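Local coordinates for 3-polyprenyl-4-hydroxybenzoate decarboxylase and related decarboxylases (Pelotomaculum thermopropionicum, PDB 6H6X), which is a thermophilic UbiD-family decarboxylase (HmfF) that uses prenylated FMN and interconverts 2,5-furandicarboxylic acid and 2-furoic acid, at residues F29-L34 against Y286-P291; F257-R262 against R294-L299. The protein carries 8 engineered substitutions. All coordinates share one frame; numbering follows the deposited sequence.

Interaction 1 (F29-L34 against Y286-P291); sequences FEIAAL and YHTIIP
Ile-290 sets CG1 anti to its own carbonyl carbon (chi1 -67°), and an extended second torsion (chi2 163°) carries CD1 out to the backbone of Ile-31 and Ala-32. This methyl does most of the touching: Ile-290 CD1 lies 3.9 Å from Ala-32 O and 4.0 Å from Ala-32 CA, with Ile-31 O slightly farther away. A branched side chain thus rests against the first turn of helix 30-38, where the small Ala-32 meets the loop that follows strand 286-287. Next to it the meeting is methyl to methyl, Ile-31 CG2 standing 4.4 Å from Thr-288 CG2, and both side chains also pack on Val-56. The hydroxyl of Thr-288 serves other partners: OG1 is hydrogen-bonded to His-122 and Thr-132, leaving the methyl for the helix. All four touching residues are buried, and the contact across them is purely van der Waals. Farther round the same helix, Ala-33 and Leu-34 pack on Ile-435 and Ile-441 of the second subunit. The arrangement is helix-on-sheet packing: helix 30-38 lies against Val-56 and the chain leading on from strand 286-287, within this chain one margin of the small mixed sheet 18-21, 43-46, 56-58, 286-287.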
loop_
_atom_site.group_PDB
_atom_site.type_symbol
_atom_site.label_atom_id
_atom_site.label_comp_id
_atom_site.label_asym_id
_atom_site.label_seq_id
_atom_site.Cartn_x
_atom_site.Cartn_y
_atom_site.Cartn_z
ATOM N N PHE B 29 -14.475 23.146 -8.999
ATOM C CA PHE B 29 -13.181 22.429 -8.867
ATOM C C PHE B 29 -12.363 22.604 -7.624
ATOM O O PHE B 29 -11.724 21.643 -7.191
ATOM C CB PHE B 29 -12.258 22.677 -10.057
ATOM C CG PHE B 29 -12.905 22.484 -11.381
ATOM C CD1 PHE B 29 -13.665 21.358 -11.644
ATOM C CD2 PHE B 29 -12.728 23.432 -12.407
ATOM C CE1 PHE B 29 -14.270 21.171 -12.899
ATOM C CE2 PHE B 29 -13.326 23.259 -13.657
ATOM C CZ PHE B 29 -14.092 22.122 -13.901
ATOM N N GLU B 30 -12.327 23.790 -7.032
ATOM C CA GLU B 30 -11.445 23.971 -5.892
ATOM C C GLU B 30 -11.863 23.193 -4.667
ATOM O O GLU B 30 -10.990 22.733 -3.905
ATOM C CB GLU B 30 -11.274 25.448 -5.527
ATOM C CG GLU B 30 -10.522 26.256 -6.573
ATOM C CD GLU B 30 -10.077 27.628 -6.061
ATOM O OE1 GLU B 30 -10.702 28.167 -5.110
ATOM O OE2 GLU B 30 -9.067 28.145 -6.612
ATOM N N ILE B 31 -13.171 23.097 -4.405
ATOM C CA ILE B 31 -13.626 22.342 -3.213
ATOM C C ILE B 31 -13.167 20.891 -3.355
ATOM O O ILE B 31 -12.675 20.308 -2.400
ATOM C CB ILE B 31 -15.161 22.400 -3.025
ATOM C CG1 ILE B 31 -15.558 23.752 -2.454
ATOM C CG2 ILE B 31 -15.654 21.279 -2.094
ATOM C CD1 ILE B 31 -17.047 23.983 -2.367
ATOM N N ALA B 32 -13.305 20.335 -4.565
ATOM C CA ALA B 32 -12.947 18.933 -4.796
ATOM C C ALA B 32 -11.460 18.745 -4.672
ATOM O O ALA B 32 -10.988 17.758 -4.099
ATOM C CB ALA B 32 -13.426 18.502 -6.179
ATOM N N ALA B 33 -10.705 19.702 -5.218
ATOM C CA ALA B 33 -9.264 19.659 -5.160
ATOM C C ALA B 33 -8.719 19.738 -3.775
ATOM O O ALA B 33 -7.820 18.980 -3.395
ATOM C CB ALA B 33 -8.695 20.766 -6.023
ATOM N N LEU B 34 -9.250 20.642 -2.963
ATOM C CA LEU B 34 -8.817 20.679 -1.569
ATOM C C LEU B 34 -9.318 19.478 -0.824
ATOM O O LEU B 34 -8.611 18.901 0.018
ATOM C CB LEU B 34 -9.321 21.963 -0.940
ATOM C CG LEU B 34 -8.619 23.184 -1.538
ATOM C CD1 LEU B 34 -9.451 24.462 -1.422
ATOM C CD2 LEU B 34 -7.284 23.291 -0.819
ATOM N N TYR B 286 -24.306 22.717 3.603
ATOM C CA TYR B 286 -24.434 21.873 2.450
ATOM C C TYR B 286 -23.328 20.768 2.504
ATOM O O TYR B 286 -22.161 21.084 2.695
ATOM C CB TYR B 286 -24.350 22.681 1.184
ATOM C CG TYR B 286 -24.543 21.836 -0.068
ATOM C CD1 TYR B 286 -23.471 21.133 -0.636
ATOM C CD2 TYR B 286 -25.789 21.692 -0.671
ATOM C CE1 TYR B 286 -23.651 20.331 -1.745
ATOM C CE2 TYR B 286 -25.951 20.896 -1.796
ATOM C CZ TYR B 286 -24.868 20.221 -2.305
ATOM O OH TYR B 286 -25.028 19.426 -3.427
ATOM N N HIS B 287 -23.711 19.507 2.315
ATOM C CA HIS B 287 -22.764 18.368 2.351
ATOM C C HIS B 287 -22.557 17.866 0.916
ATOM O O HIS B 287 -23.516 17.653 0.156
ATOM C CB HIS B 287 -23.318 17.283 3.231
ATOM C CG HIS B 287 -22.528 16.024 3.229
ATOM N ND1 HIS B 287 -23.120 14.798 3.371
ATOM C CD2 HIS B 287 -21.207 15.795 3.122
ATOM C CE1 HIS B 287 -22.187 13.867 3.410
ATOM N NE2 HIS B 287 -21.018 14.449 3.260
ATOM N N THR B 288 -21.294 17.748 0.505
ATOM C CA THR B 288 -21.018 17.086 -0.755
ATOM C C THR B 288 -20.126 15.870 -0.532
ATOM O O THR B 288 -19.334 15.848 0.421
ATOM C CB THR B 288 -20.418 18.046 -1.781
ATOM O OG1 THR B 288 -20.552 17.439 -3.064
ATOM C CG2 THR B 288 -18.941 18.397 -1.476
ATOM N N ILE B 289 -20.302 14.862 -1.377
ATOM C CA ILE B 289 -19.420 13.693 -1.353
ATOM C C ILE B 289 -18.617 13.784 -2.633
ATOM O O ILE B 289 -19.180 13.869 -3.721
ATOM C CB ILE B 289 -20.227 12.393 -1.287
ATOM C CG1 ILE B 289 -20.803 12.191 0.136
ATOM C CG2 ILE B 289 -19.376 11.203 -1.648
ATOM C CD1 ILE B 289 -21.953 11.166 0.157
ATOM N N ILE B 290 -17.306 13.803 -2.505
ATOM C CA ILE B 290 -16.436 13.860 -3.678
ATOM C C ILE B 290 -16.351 12.449 -4.242
ATOM O O ILE B 290 -16.031 11.514 -3.502
ATOM C CB ILE B 290 -15.056 14.338 -3.288
ATOM C CG1 ILE B 290 -15.149 15.806 -2.830
ATOM C CG2 ILE B 290 -14.120 14.275 -4.481
ATOM C CD1 ILE B 290 -13.912 16.213 -2.033
ATOM N N PRO B 291 -16.690 12.264 -5.525
ATOM C CA PRO B 291 -16.679 10.883 -6.019
ATOM C C PRO B 291 -15.302 10.245 -5.985
ATOM O O PRO B 291 -14.270 10.922 -6.170
ATOM C CB PRO B 291 -17.151 11.044 -7.446
ATOM C CG PRO B 291 -18.108 12.182 -7.348
ATOM C CD PRO B 291 -17.356 13.163 -6.501
#

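Interaction 2 (F257-R262 against R294-L299); sequences FGEYPR and REHLLL. With 4LU (1-deoxy-5-O-phosphono-1-(3,3,4,5-tetramethyl-9,11-dioxo-2,3,8,9,10,11-hexahydro-7H-quinolino[1,8-fg]pteridin-12-ium-7-y l)-D-ribitol), chain I.
Van der Waals contact joins Tyr-260 to the first turns of helix 294-315. His-296, with CG anti to its backbone N (chi1 -178°), sends its ring to the turn, where CE1 meets Tyr-260 CB at 3.5 Å. Leu-297 CD2 rests 4.0 Å from Tyr-260 O and also touches Tyr-260 CB. The phenol ring points elsewhere: Pro-261 CD sits over one face, toward its rim, and Arg-331 makes a cation-pi contact with it.

Polar contacts centre on Glu-259. Its OE2 accepts the N-H of Tyr-260 at 3.0 Å with its anti lone pair (angle 153°), and lies at the edge of the imidazole, 4.0 Å from His-296 CE1. OE1 forms a salt bridge with Arg-152, while Ala-292 N hydrogen-bonds His-296 ND1. A type I turn from Glu-259 to Arg-262 follows the strand; beyond it Arg-262 and Arg-294 share Glu-376 of the second subunit.

Ligand contacts complete the set. Glu-259 OE1 comes within 3.0 Å of 4LU C1, His-296 CD2 approaches 4LU C7M at 3.2 Å, and 4LU C13 lies over a face of the imidazole, toward its rim. With the carboxylate of Glu-259 cut back to an alanine, Arg-152 would probably lose its mate and Tyr-260 N this acceptor, opening a gap beside the cofactor's added ring. The carboxylate-arginine pair beside prenylated FMN is consistent with the Glu-Arg-Glu network of UbiD-family active sites.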
loop_
_atom_site.group_PDB
_atom_site.type_symbol
_atom_site.label_atom_id
_atom_site.label_comp_id
_atom_site.label_asym_id
_atom_site.label_seq_id
_atom_site.Cartn_x
_atom_site.Cartn_y
_atom_site.Cartn_z
ATOM N N PHE B 257 -20.078 12.292 -16.066
ATOM C CA PHE B 257 -19.764 12.516 -14.649
ATOM C C PHE B 257 -18.618 11.627 -14.190
ATOM O O PHE B 257 -18.628 10.425 -14.460
ATOM C CB PHE B 257 -21.051 12.233 -13.852
ATOM C CG PHE B 257 -20.932 12.401 -12.365
ATOM C CD1 PHE B 257 -20.931 13.661 -11.802
ATOM C CD2 PHE B 257 -20.842 11.288 -11.515
ATOM C CE1 PHE B 257 -20.838 13.827 -10.430
ATOM C CE2 PHE B 257 -20.791 11.459 -10.150
ATOM C CZ PHE B 257 -20.778 12.728 -9.610
ATOM N N GLY B 258 -17.653 12.190 -13.470
ATOM C CA GLY B 258 -16.632 11.362 -12.788
ATOM C C GLY B 258 -17.203 10.434 -11.672
ATOM O O GLY B 258 -17.814 10.909 -10.708
ATOM N N GLU B 259 -16.989 9.114 -11.792
ATOM C CA GLU B 259 -17.636 8.088 -10.923
ATOM C C GLU B 259 -16.652 7.338 -9.983
ATOM O O GLU B 259 -15.446 7.588 -10.053
ATOM C CB GLU B 259 -18.423 7.089 -11.805
ATOM C CG GLU B 259 -19.927 7.380 -11.910
ATOM C CD GLU B 259 -20.722 7.230 -10.590
ATOM O OE1 GLU B 259 -21.970 7.380 -10.716
ATOM O OE2 GLU B 259 -20.148 6.970 -9.456
ATOM N N TYR B 260 -17.185 6.423 -9.148
ATOM C CA TYR B 260 -16.407 5.575 -8.145
ATOM C C TYR B 260 -15.119 4.864 -8.620
ATOM O O TYR B 260 -14.104 4.864 -7.870
ATOM C CB TYR B 260 -17.313 4.520 -7.399
ATOM C CG TYR B 260 -17.965 3.497 -8.306
ATOM C CD1 TYR B 260 -17.283 2.315 -8.705
ATOM C CD2 TYR B 260 -19.264 3.729 -8.824
ATOM C CE1 TYR B 260 -17.895 1.404 -9.575
ATOM C CE2 TYR B 260 -19.867 2.822 -9.699
ATOM C CZ TYR B 260 -19.193 1.666 -10.072
ATOM O OH TYR B 260 -19.828 0.789 -10.917
ATOM N N PRO B 261 -15.145 4.248 -9.847
ATOM C CA PRO B 261 -13.908 3.556 -10.246
ATOM C C PRO B 261 -12.824 4.490 -10.836
ATOM O O PRO B 261 -11.860 3.964 -11.370
ATOM C CB PRO B 261 -14.402 2.502 -11.267
ATOM C CG PRO B 261 -15.696 3.064 -11.819
ATOM C CD PRO B 261 -16.100 4.284 -10.982
ATOM N N ARG B 262 -12.986 5.829 -10.735
ATOM C CA ARG B 262 -12.037 6.844 -11.268
ATOM C C ARG B 262 -12.074 6.892 -12.828
ATOM O O ARG B 262 -11.058 7.179 -13.491
ATOM C CB ARG B 262 -10.581 6.684 -10.703
ATOM C CG ARG B 262 -10.451 6.637 -9.175
ATOM C CD ARG B 262 -9.081 6.197 -8.606
ATOM N NE ARG B 262 -9.242 5.308 -7.413
ATOM C CZ ARG B 262 -8.265 4.807 -6.632
ATOM N NH1 ARG B 262 -6.966 5.111 -6.848
ATOM N NH2 ARG B 262 -8.601 3.994 -5.606
ATOM N N ARG B 294 -12.639 8.370 -0.029
ATOM C CA ARG B 294 -12.827 7.349 1.017
ATOM C C ARG B 294 -14.222 7.341 1.564
ATOM O O ARG B 294 -14.787 6.283 1.783
ATOM C CB ARG B 294 -11.802 7.521 2.142
ATOM C CG ARG B 294 -10.359 7.142 1.762
ATOM C CD ARG B 294 -10.331 5.689 1.368
ATOM N NE ARG B 294 -8.970 5.139 1.408
ATOM C CZ ARG B 294 -8.160 5.007 0.363
ATOM N NH1 ARG B 294 -8.514 5.381 -0.916
ATOM N NH2 ARG B 294 -6.986 4.437 0.588
ATOM N N GLU B 295 -14.815 8.526 1.692
ATOM C CA GLU B 295 -16.183 8.654 2.136
ATOM C C GLU B 295 -17.132 7.981 1.133
ATOM O O GLU B 295 -18.045 7.251 1.531
ATOM C CB GLU B 295 -16.517 10.137 2.326
ATOM C CG GLU B 295 -17.920 10.496 2.768
ATOM C CD GLU B 295 -18.191 12.045 2.820
ATOM O OE1 GLU B 295 -17.615 12.858 2.022
ATOM O OE2 GLU B 295 -19.027 12.460 3.686
ATOM N N HIS B 296 -16.946 8.255 -0.148
ATOM C CA HIS B 296 -17.762 7.630 -1.166
ATOM C C HIS B 296 -17.572 6.108 -1.155
ATOM O O HIS B 296 -18.536 5.376 -1.085
ATOM C CB HIS B 296 -17.415 8.178 -2.536
ATOM C CG HIS B 296 -18.242 7.637 -3.648
ATOM N ND1 HIS B 296 -17.845 7.713 -4.958
ATOM C CD2 HIS B 296 -19.419 6.975 -3.653
ATOM C CE1 HIS B 296 -18.776 7.187 -5.738
ATOM N NE2 HIS B 296 -19.736 6.713 -4.966
ATOM N N LEU B 297 -16.319 5.674 -1.206
ATOM C CA LEU B 297 -16.003 4.243 -1.270
ATOM C C LEU B 297 -16.481 3.471 -0.032
ATOM O O LEU B 297 -17.117 2.418 -0.172
ATOM C CB LEU B 297 -14.490 4.052 -1.501
ATOM C CG LEU B 297 -13.950 4.571 -2.851
ATOM C CD1 LEU B 297 -12.511 4.208 -3.028
ATOM C CD2 LEU B 297 -14.820 4.157 -4.046
ATOM N N LEU B 298 -16.283 4.035 1.173
ATOM C CA LEU B 298 -16.689 3.346 2.418
ATOM C C LEU B 298 -18.181 3.288 2.666
ATOM O O LEU B 298 -18.684 2.297 3.269
ATOM C CB LEU B 298 -15.927 3.895 3.624
ATOM C CG LEU B 298 -14.459 3.539 3.602
ATOM C CD1 LEU B 298 -13.649 4.249 4.690
ATOM C CD2 LEU B 298 -14.328 2.066 3.784
ATOM N N LEU B 299 -18.924 4.280 2.197
ATOM C CA LEU B 299 -20.363 4.220 2.352
ATOM C C LEU B 299 -20.924 2.950 1.779
ATOM O O LEU B 299 -21.580 2.173 2.478
ATOM C CB LEU B 299 -21.109 5.434 1.741
ATOM C CG LEU B 299 -21.327 6.619 2.657
ATOM C CD1 LEU B 299 -21.970 7.743 1.816
ATOM C CD2 LEU B 299 -22.187 6.186 3.848
HETATM C C9 4LU I . -24.231 5.722 -3.921
HETATM C C8 4LU I . -23.412 6.673 -3.241
HETATM C C7 4LU I . -22.909 7.818 -3.867
HETATM C C10 4LU I . -25.941 5.234 -7.234
HETATM C C6 4LU I . -23.046 7.912 -5.377
HETATM N N3 4LU I . -27.448 6.117 -9.411
HETATM C C2 4LU I . -27.758 4.933 -8.792
HETATM C C13 4LU I . -21.500 10.096 -5.887
HETATM C C5 4LU I . -22.589 9.110 -6.258
HETATM C C1 4LU I . -23.471 7.904 -8.214
HETATM O O2 4LU I . -28.742 4.247 -9.211
HETATM N N1 4LU I . -27.025 4.510 -7.719
HETATM C C4 4LU I . -26.405 6.904 -9.011
HETATM O O4 4LU I . -26.164 7.992 -9.596
HETATM C C4A 4LU I . -25.567 6.454 -7.844
HETATM N N5 4LU I . -24.478 7.232 -7.328
HETATM C C3 4LU I . -22.932 9.027 -7.705
HETATM C C12 4LU I . -23.764 10.088 -5.972
HETATM C C5A 4LU I . -24.026 7.015 -5.998
HETATM C C7M 4LU I . -22.028 8.801 -3.099
HETATM C C8M 4LU I . -23.187 6.386 -1.781
HETATM C C9A 4LU I . -24.539 5.805 -5.296
HETATM N N10 4LU I . -25.213 4.804 -6.095
HETATM C "C1'" 4LU I . -25.590 3.509 -5.531
HETATM C "C2'" 4LU I . -26.961 3.410 -4.823
HETATM O "O2'" 4LU I . -27.240 4.513 -3.955
HETATM C "C3'" 4LU I . -26.949 2.151 -3.971
HETATM O "O3'" 4LU I . -26.502 1.047 -4.762
HETATM C "C4'" 4LU I . -28.310 1.881 -3.322
HETATM O "O4'" 4LU I . -28.253 0.987 -2.169
HETATM C "C5'" 4LU I . -29.372 1.312 -4.247
HETATM O "O5'" 4LU I . -30.479 1.186 -3.329
HETATM P P 4LU I . -31.771 0.241 -3.614
HETATM O O2P 4LU I . -32.809 0.560 -2.522
HETATM O O3P 4LU I . -32.317 0.687 -5.002
HETATM O O1P 4LU I . -31.227 -1.184 -3.509
#

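In the fold
Both contacts are buried, but interaction 2 lies nearer the middle, its centre about 8 Å from that of the chain, against about 15 Å for interaction 1. Interaction 1 is van der Waals packing of helix 30-38 on the chain just after strand 286-287, methyls against methyl and backbone; interaction 2 mixes packing with a carboxylate and an imidazole at the cofactor. They are coupled by sequence and by touch, since strand 286-287 is followed by helix 294-315. His-287 NE2 probably hydrogen-bonds Glu-295 OE2 (2.8 Å), and Pro-291 packs on Phe-257, Gly-258 and His-296. Ile-289 itself touches 4LU. The second subunit reaches both, through packing at 29-34 and through salt bridges, a hydrogen bond and a cation-pi contact at interaction 2.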